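Local atomic coordinates of TetR-like transcriptional regulator (Rhodococcus, PDB entry 3F1B), a protein that probably binds regulatory DNA through a helix-turn-helix motif and acts as a transcription factor of the TetR family. Residues 130-142 with 154-166. Numbering follows the deposited sequence.
Sequences RDRLIELTAHLLE and FELIAIALVGAGE. With SO4 (sulfate ion), chain B.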
ATOM      1  N   ARG A 130       1.481   8.425  -7.402  1.00 57.44           N
ATOM      2  CA  ARG A 130       1.321   7.029  -7.794  1.00 55.84           C
ATOM      3  C   ARG A 130       0.564   6.866  -9.084  1.00 55.46           C
ATOM      4  O   ARG A 130       0.912   6.031  -9.919  1.00 55.26           O
ATOM      5  CB  ARG A 130       0.504   6.308  -6.764  1.00 56.03           C
ATOM      6  CG  ARG A 130       0.597   4.816  -6.872  1.00 54.04           C
ATOM      7  CD  ARG A 130       0.517   4.325  -5.463  1.00 52.09           C
ATOM      8  NE  ARG A 130       0.283   2.904  -5.396  1.00 54.13           N
ATOM      9  CZ  ARG A 130      -0.778   2.284  -5.904  1.00 53.15           C
ATOM     10  NH1 ARG A 130      -1.706   2.977  -6.557  1.00 51.25           N
ATOM     11  NH2 ARG A 130      -0.898   0.970  -5.744  1.00 53.99           N
ATOM     12  N   ASP A 131      -0.508   7.640  -9.224  1.00 54.94           N
ATOM     13  CA  ASP A 131      -1.331   7.550 -10.399  1.00 54.71           C
ATOM     14  C   ASP A 131      -0.631   8.080 -11.614  1.00 52.94           C
ATOM     15  O   ASP A 131      -0.733   7.508 -12.682  1.00 52.86           O
ATOM     16  CB  ASP A 131      -2.601   8.313 -10.176  1.00 56.25           C
ATOM     17  CG  ASP A 131      -3.614   7.483  -9.480  1.00 61.31           C
ATOM     18  OD1 ASP A 131      -3.985   7.815  -8.330  1.00 64.93           O
ATOM     19  OD2 ASP A 131      -4.002   6.455 -10.093  1.00 67.72           O
ATOM     20  N   ARG A 132       0.087   9.172 -11.435  1.00 51.26           N
ATOM     21  CA  ARG A 132       0.886   9.709 -12.482  1.00 50.41           C
ATOM     22  C   ARG A 132       1.912   8.642 -12.871  1.00 50.14           C
ATOM     23  O   ARG A 132       2.104   8.384 -14.062  1.00 50.51           O
ATOM     24  CB  ARG A 132       1.524  11.044 -12.048  1.00 50.20           C
ATOM     25  CG  ARG A 132       2.480  11.661 -13.089  1.00 50.53           C
ATOM     26  CD  ARG A 132       1.871  11.669 -14.499  1.00 47.17           C
ATOM     27  NE  ARG A 132       2.793  12.151 -15.525  1.00 47.85           N
ATOM     28  CZ  ARG A 132       2.468  12.334 -16.811  1.00 50.31           C
ATOM     29  NH1 ARG A 132       1.246  12.040 -17.274  1.00 47.61           N
ATOM     30  NH2 ARG A 132       3.377  12.797 -17.659  1.00 49.90           N
ATOM     31  N   LEU A 133       2.533   7.989 -11.890  1.00 50.50           N
ATOM     32  CA  LEU A 133       3.513   6.923 -12.161  1.00 50.30           C
ATOM     33  C   LEU A 133       2.872   5.774 -12.938  1.00 50.31           C
ATOM     34  O   LEU A 133       3.456   5.286 -13.918  1.00 51.76           O
ATOM     35  CB  LEU A 133       4.123   6.364 -10.876  1.00 50.24           C
ATOM     36  CG  LEU A 133       5.135   7.202 -10.137  1.00 52.46           C
ATOM     37  CD1 LEU A 133       5.564   6.562  -8.818  1.00 55.32           C
ATOM     38  CD2 LEU A 133       6.339   7.445 -11.006  1.00 54.55           C
ATOM     39  N   ILE A 134       1.686   5.331 -12.519  1.00 49.79           N
ATOM     40  CA  ILE A 134       0.918   4.312 -13.286  1.00 48.73           C
ATOM     41  C   ILE A 134       0.640   4.706 -14.763  1.00 49.25           C
ATOM     42  O   ILE A 134       0.817   3.896 -15.680  1.00 50.30           O
ATOM     43  CB  ILE A 134      -0.388   3.933 -12.534  1.00 48.35           C
ATOM     44  CG1 ILE A 134      -0.054   3.137 -11.291  1.00 46.18           C
ATOM     45  CG2 ILE A 134      -1.364   3.132 -13.459  1.00 48.66           C
ATOM     46  CD1 ILE A 134      -1.166   3.164 -10.227  1.00 47.68           C
ATOM     47  N   GLU A 135       0.203   5.950 -14.979  1.00 49.64           N
ATOM     48  CA  GLU A 135       0.043   6.562 -16.287  1.00 49.80           C
ATOM     49  C   GLU A 135       1.332   6.618 -17.106  1.00 50.10           C
ATOM     50  O   GLU A 135       1.328   6.381 -18.297  1.00 50.43           O
ATOM     51  CB  GLU A 135      -0.490   7.987 -16.076  1.00 50.28           C
ATOM     52  CG  GLU A 135      -0.475   8.881 -17.322  1.00 49.84           C
ATOM     53  CD  GLU A 135      -1.076  10.301 -17.088  1.00 52.81           C
ATOM     54  OE1 GLU A 135      -1.733  10.821 -18.016  1.00 53.41           O
ATOM     55  OE2 GLU A 135      -0.886  10.910 -16.003  1.00 52.50           O
ATOM     56  N   LEU A 136       2.443   6.970 -16.477  1.00 51.19           N
ATOM     57  CA  LEU A 136       3.718   6.953 -17.177  1.00 52.23           C
ATOM     58  C   LEU A 136       4.078   5.526 -17.613  1.00 53.05           C
ATOM     59  O   LEU A 136       4.619   5.322 -18.690  1.00 54.13           O
ATOM     60  CB  LEU A 136       4.834   7.517 -16.291  1.00 52.15           C
ATOM     61  CG  LEU A 136       4.870   9.055 -16.256  1.00 53.69           C
ATOM     62  CD1 LEU A 136       5.553   9.638 -14.986  1.00 48.54           C
ATOM     63  CD2 LEU A 136       5.383   9.734 -17.587  1.00 50.51           C
ATOM     64  N   THR A 137       3.752   4.537 -16.784  1.00 52.85           N
ATOM     65  CA  THR A 137       4.114   3.167 -17.064  1.00 52.28           C
ATOM     66  C   THR A 137       3.294   2.591 -18.197  1.00 53.15           C
ATOM     67  O   THR A 137       3.812   1.804 -18.999  1.00 53.99           O
ATOM     68  CB  THR A 137       3.888   2.325 -15.794  1.00 51.81           C
ATOM     69  OG1 THR A 137       4.721   2.860 -14.785  1.00 51.39           O
ATOM     70  CG2 THR A 137       4.234   0.873 -15.989  1.00 50.41           C
ATOM     71  N   ALA A 138       2.001   2.904 -18.219  1.00 53.35           N
ATOM     72  CA  ALA A 138       1.135   2.441 -19.307  1.00 53.80           C
ATOM     73  C   ALA A 138       1.584   2.985 -20.638  1.00 54.37           C
ATOM     74  O   ALA A 138       1.546   2.259 -21.629  1.00 55.06           O
ATOM     75  CB  ALA A 138      -0.287   2.854 -19.067  1.00 53.54           C
ATOM     76  N   HIS A 139       1.961   4.265 -20.671  1.00 55.00           N
ATOM     77  CA  HIS A 139       2.497   4.883 -21.885  1.00 55.98           C
ATOM     78  C   HIS A 139       3.747   4.163 -22.347  1.00 55.71           C
ATOM     79  O   HIS A 139       3.890   3.895 -23.523  1.00 55.11           O
ATOM     80  CB  HIS A 139       2.890   6.348 -21.678  1.00 57.21           C
ATOM     81  CG  HIS A 139       1.745   7.296 -21.478  1.00 62.03           C
ATOM     82  ND1 HIS A 139       1.932   8.593 -21.029  1.00 68.07           N
ATOM     83  CD2 HIS A 139       0.412   7.161 -21.688  1.00 65.95           C
ATOM     84  CE1 HIS A 139       0.764   9.215 -20.977  1.00 67.34           C
ATOM     85  NE2 HIS A 139      -0.173   8.370 -21.371  1.00 67.01           N
ATOM     86  N   LEU A 140       4.684   3.847 -21.454  1.00 56.11           N
ATOM     87  CA  LEU A 140       5.866   3.174 -21.978  1.00 56.78           C
ATOM     88  C   LEU A 140       5.596   1.722 -22.361  1.00 57.64           C
ATOM     89  O   LEU A 140       6.192   1.209 -23.320  1.00 57.93           O
ATOM     90  CB  LEU A 140       7.077   3.344 -21.092  1.00 56.48           C
ATOM     91  CG  LEU A 140       7.262   2.442 -19.906  1.00 57.66           C
ATOM     92  CD1 LEU A 140       7.757   1.028 -20.367  1.00 56.89           C
ATOM     93  CD2 LEU A 140       8.282   3.147 -19.035  1.00 56.31           C
ATOM     94  N   LEU A 141       4.688   1.068 -21.643  1.00 58.02           N
ATOM     95  CA  LEU A 141       4.270  -0.268 -22.041  1.00 59.70           C
ATOM     96  C   LEU A 141       3.608  -0.154 -23.420  1.00 60.95           C
ATOM     97  O   LEU A 141       3.811  -1.004 -24.261  1.00 61.01           O
ATOM     98  CB  LEU A 141       3.350  -0.947 -21.000  1.00 58.58           C
ATOM     99  CG  LEU A 141       4.006  -1.363 -19.688  1.00 58.11           C
ATOM    100  CD1 LEU A 141       2.967  -1.929 -18.763  1.00 58.27           C
ATOM    101  CD2 LEU A 141       5.171  -2.356 -19.852  1.00 55.93           C
ATOM    102  N   GLU A 142       2.854   0.914 -23.662  1.00 62.66           N
ATOM    103  CA  GLU A 142       2.280   1.133 -24.991  1.00 64.87           C
ATOM    104  C   GLU A 142       3.371   1.457 -26.020  1.00 65.72           C
ATOM    105  O   GLU A 142       3.460   0.811 -27.074  1.00 65.59           O
ATOM    106  CB  GLU A 142       1.217   2.221 -24.966  1.00 65.03           C
ATOM    107  CG  GLU A 142       0.265   2.150 -26.168  1.00 67.95           C
ATOM    108  CD  GLU A 142      -1.206   2.386 -25.793  1.00 71.11           C
ATOM    109  OE1 GLU A 142      -1.480   2.821 -24.641  1.00 71.77           O
ATOM    110  OE2 GLU A 142      -2.089   2.126 -26.654  1.00 71.86           O
ATOM    111  N   PHE A 154      -3.423  -2.012 -21.183  1.00 52.76           N
ATOM    112  CA  PHE A 154      -2.160  -1.319 -20.806  1.00 51.81           C
ATOM    113  C   PHE A 154      -2.113  -0.603 -19.455  1.00 50.58           C
ATOM    114  O   PHE A 154      -1.141  -0.784 -18.690  1.00 50.48           O
ATOM    115  CB  PHE A 154      -1.601  -0.445 -21.933  1.00 51.76           C
ATOM    116  CG  PHE A 154      -1.146  -1.239 -23.114  1.00 53.06           C
ATOM    117  CD1 PHE A 154      -1.823  -1.161 -24.324  1.00 54.25           C
ATOM    118  CD2 PHE A 154      -0.069  -2.107 -23.006  1.00 54.41           C
ATOM    119  CE1 PHE A 154      -1.413  -1.916 -25.419  1.00 55.15           C
ATOM    120  CE2 PHE A 154       0.343  -2.871 -24.090  1.00 54.63           C
ATOM    121  CZ  PHE A 154      -0.327  -2.778 -25.293  1.00 55.42           C
ATOM    122  N   GLU A 155      -3.133   0.211 -19.167  1.00 48.80           N
ATOM    123  CA  GLU A 155      -3.269   0.803 -17.840  1.00 48.23           C
ATOM    124  C   GLU A 155      -3.288  -0.343 -16.845  1.00 46.46           C
ATOM    125  O   GLU A 155      -2.726  -0.249 -15.759  1.00 46.25           O
ATOM    126  CB  GLU A 155      -4.536   1.670 -17.717  1.00 49.00           C
ATOM    127  CG  GLU A 155      -4.573   2.625 -16.472  1.00 52.63           C
ATOM    128  CD  GLU A 155      -4.147   4.105 -16.739  1.00 56.90           C
ATOM    129  OE1 GLU A 155      -4.463   4.687 -17.810  1.00 59.77           O
ATOM    130  OE2 GLU A 155      -3.518   4.716 -15.839  1.00 59.45           O
ATOM    131  N   LEU A 156      -3.864  -1.461 -17.270  1.00 44.42           N
ATOM    132  CA  LEU A 156      -4.077  -2.620 -16.406  1.00 43.18           C
ATOM    133  C   LEU A 156      -2.786  -3.396 -16.060  1.00 41.59           C
ATOM    134  O   LEU A 156      -2.538  -3.748 -14.889  1.00 41.01           O
ATOM    135  CB  LEU A 156      -5.123  -3.519 -17.065  1.00 43.21           C
ATOM    136  CG  LEU A 156      -5.572  -4.839 -16.453  1.00 44.53           C
ATOM    137  CD1 LEU A 156      -5.760  -4.813 -14.914  1.00 45.45           C
ATOM    138  CD2 LEU A 156      -6.849  -5.281 -17.148  1.00 42.81           C
ATOM    139  N   ILE A 157      -1.973  -3.656 -17.079  1.00 39.76           N
ATOM    140  CA  ILE A 157      -0.634  -4.142 -16.860  1.00 38.53           C
ATOM    141  C   ILE A 157       0.118  -3.088 -16.023  1.00 37.49           C
ATOM    142  O   ILE A 157       0.790  -3.435 -15.032  1.00 37.12           O
ATOM    143  CB  ILE A 157       0.107  -4.418 -18.198  1.00 38.71           C
ATOM    144  CG1 ILE A 157      -0.747  -5.268 -19.101  1.00 38.76           C
ATOM    145  CG2 ILE A 157       1.514  -5.027 -17.952  1.00 38.34           C
ATOM    146  CD1 ILE A 157      -1.078  -6.647 -18.547  1.00 43.38           C
ATOM    147  N   ALA A 158      -0.067  -1.806 -16.337  1.00 35.91           N
ATOM    148  CA  ALA A 158       0.664  -0.794 -15.563  1.00 35.57           C
ATOM    149  C   ALA A 158       0.369  -0.848 -14.111  1.00 35.00           C
ATOM    150  O   ALA A 158       1.263  -0.713 -13.293  1.00 36.26           O
ATOM    151  CB  ALA A 158       0.426   0.628 -16.083  1.00 35.57           C
ATOM    152  N   ILE A 159      -0.894  -0.997 -13.773  1.00 34.63           N
ATOM    153  CA  ILE A 159      -1.304  -0.950 -12.381  1.00 32.96           C
ATOM    154  C   ILE A 159      -0.759  -2.176 -11.689  1.00 33.83           C
ATOM    155  O   ILE A 159      -0.237  -2.074 -10.581  1.00 33.04           O
ATOM    156  CB  ILE A 159      -2.850  -0.972 -12.275  1.00 33.23           C
ATOM    157  CG1 ILE A 159      -3.451   0.338 -12.835  1.00 31.69           C
ATOM    158  CG2 ILE A 159      -3.301  -1.176 -10.828  1.00 28.92           C
ATOM    159  CD1 ILE A 159      -4.924   0.189 -13.496  1.00 31.30           C
ATOM    160  N   ALA A 160      -0.917  -3.352 -12.313  1.00 34.05           N
ATOM    161  CA  ALA A 160      -0.373  -4.576 -11.730  1.00 34.25           C
ATOM    162  C   ALA A 160       1.160  -4.499 -11.516  1.00 36.24           C
ATOM    163  O   ALA A 160       1.640  -4.943 -10.466  1.00 36.26           O
ATOM    164  CB  ALA A 160      -0.686  -5.725 -12.605  1.00 33.09           C
ATOM    165  N   LEU A 161       1.914  -3.992 -12.510  1.00 37.56           N
ATOM    166  CA  LEU A 161       3.382  -3.806 -12.415  1.00 40.08           C
ATOM    167  C   LEU A 161       3.781  -2.825 -11.290  1.00 41.75           C
ATOM    168  O   LEU A 161       4.799  -2.999 -10.596  1.00 43.41           O
ATOM    169  CB  LEU A 161       3.907  -3.242 -13.740  1.00 40.44           C
ATOM    170  CG  LEU A 161       5.350  -3.485 -14.291  1.00 46.31           C
ATOM    171  CD1 LEU A 161       5.997  -2.265 -14.936  1.00 45.48           C
ATOM    172  CD2 LEU A 161       6.406  -4.204 -13.335  1.00 44.73           C
ATOM    173  N   VAL A 162       2.993  -1.773 -11.083  1.00 41.50           N
ATOM    174  CA  VAL A 162       3.331  -0.800 -10.035  1.00 41.75           C
ATOM    175  C   VAL A 162       3.045  -1.367  -8.648  1.00 41.90           C
ATOM    176  O   VAL A 162       3.840  -1.183  -7.691  1.00 42.71           O
ATOM    177  CB  VAL A 162       2.584   0.542 -10.235  1.00 42.13           C
ATOM    178  CG1 VAL A 162       2.697   1.462  -8.977  1.00 42.58           C
ATOM    179  CG2 VAL A 162       3.170   1.260 -11.483  1.00 42.59           C
ATOM    180  N   GLY A 163       1.909  -2.055  -8.548  1.00 39.81           N
ATOM    181  CA  GLY A 163       1.565  -2.732  -7.340  1.00 39.13           C
ATOM    182  C   GLY A 163       2.607  -3.767  -7.013  1.00 38.56           C
ATOM    183  O   GLY A 163       2.979  -3.906  -5.871  1.00 38.82           O
ATOM    184  N   ALA A 164       3.058  -4.514  -8.016  1.00 38.79           N
ATOM    185  CA  ALA A 164       4.101  -5.524  -7.807  1.00 39.24           C
ATOM    186  C   ALA A 164       5.436  -4.883  -7.353  1.00 38.93           C
ATOM    187  O   ALA A 164       6.056  -5.360  -6.441  1.00 39.19           O
ATOM    188  CB  ALA A 164       4.288  -6.380  -9.085  1.00 37.81           C
ATOM    189  N   GLY A 165       5.805  -3.774  -7.979  1.00 40.48           N
ATOM    190  CA  GLY A 165       6.986  -3.003  -7.659  1.00 41.61           C
ATOM    191  C   GLY A 165       6.953  -2.459  -6.255  1.00 42.55           C
ATOM    192  O   GLY A 165       8.007  -2.417  -5.566  1.00 42.78           O
ATOM    193  N   GLU A 166       5.755  -2.062  -5.814  1.00 42.25           N
ATOM    194  CA  GLU A 166       5.604  -1.516  -4.465  1.00 41.10           C
ATOM    195  C   GLU A 166       5.854  -2.592  -3.478  1.00 41.10           C
ATOM    196  O   GLU A 166       6.630  -2.377  -2.564  1.00 42.42           O
ATOM    197  CB  GLU A 166       4.207  -0.994  -4.251  1.00 41.09           C
ATOM    198  CG  GLU A 166       3.993   0.324  -4.935  1.00 41.04           C
ATOM    199  CD  GLU A 166       2.557   0.774  -4.854  1.00 42.48           C
ATOM    200  OE1 GLU A 166       1.639   0.002  -5.190  1.00 49.32           O
ATOM    201  OE2 GLU A 166       2.322   1.905  -4.489  1.00 38.95           O
TER
HETATM  202  S   SO4 B 202       2.801  12.134 -20.777  0.50 84.31           S
HETATM  203  O1  SO4 B 202       1.800  12.217 -21.836  0.50 83.75           O
HETATM  204  O2  SO4 B 202       3.130  13.492 -20.331  0.50 82.49           O
HETATM  205  O3  SO4 B 202       2.225  11.360 -19.685  0.50 83.13           O
HETATM  206  O4  SO4 B 202       4.000  11.438 -21.252  0.50 82.74           O
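Ile134 of helix 126-143 fits as a knob into a hole formed by Glu155, Ala158, Ile159 and Val162 of helix 153-173. Its two branches divide the work. With CG1 beside the backbone N (chi1 -70°), CG2 is anti to it. Ile134 CG2 lies 3.5 Å from Ile159 CG1. Ile134 CG1 meets Val162 CG2 at 3.7 Å. Ala158 allows close approach: its CB is 3.8 Å from Ala138 CB. Thr137 sets its methyl CG2 against Ala158 and Leu161, and its OG1 donates a hydrogen bond to Leu133 O in its own helix. Further along, Leu141 CD1 touches Ile157 CG2 at 3.5 Å. The Phe154 ring has Glu142 CA over one face, and its CD1 is 3.9 Å from Glu142 CD.

The polar link is a two-pronged salt bridge. Arg130 NE donates to Glu166 OE2, though the modelled 2.4 Å between these two atoms is doubtfully short. Arg130 NH2 donates to the syn lone pair of Glu166 OE1 at 2.8 Å. The guanidinium and carboxylate planes are 38° apart. A methionine in place of Arg130 would probably leave the buried Glu166 carboxylate without its countercharge. Tyr113 of the second subunit packs on Arg130, and Asp131 forms a salt bridge with Arg171 of that subunit.

The contact thus joins two helices of the TetR-like C-terminal domain through a close-packed apolar seam. At its end, beside the dimer interface, pairing Arg130 with Glu166 probably offsets the cost of burying both charges.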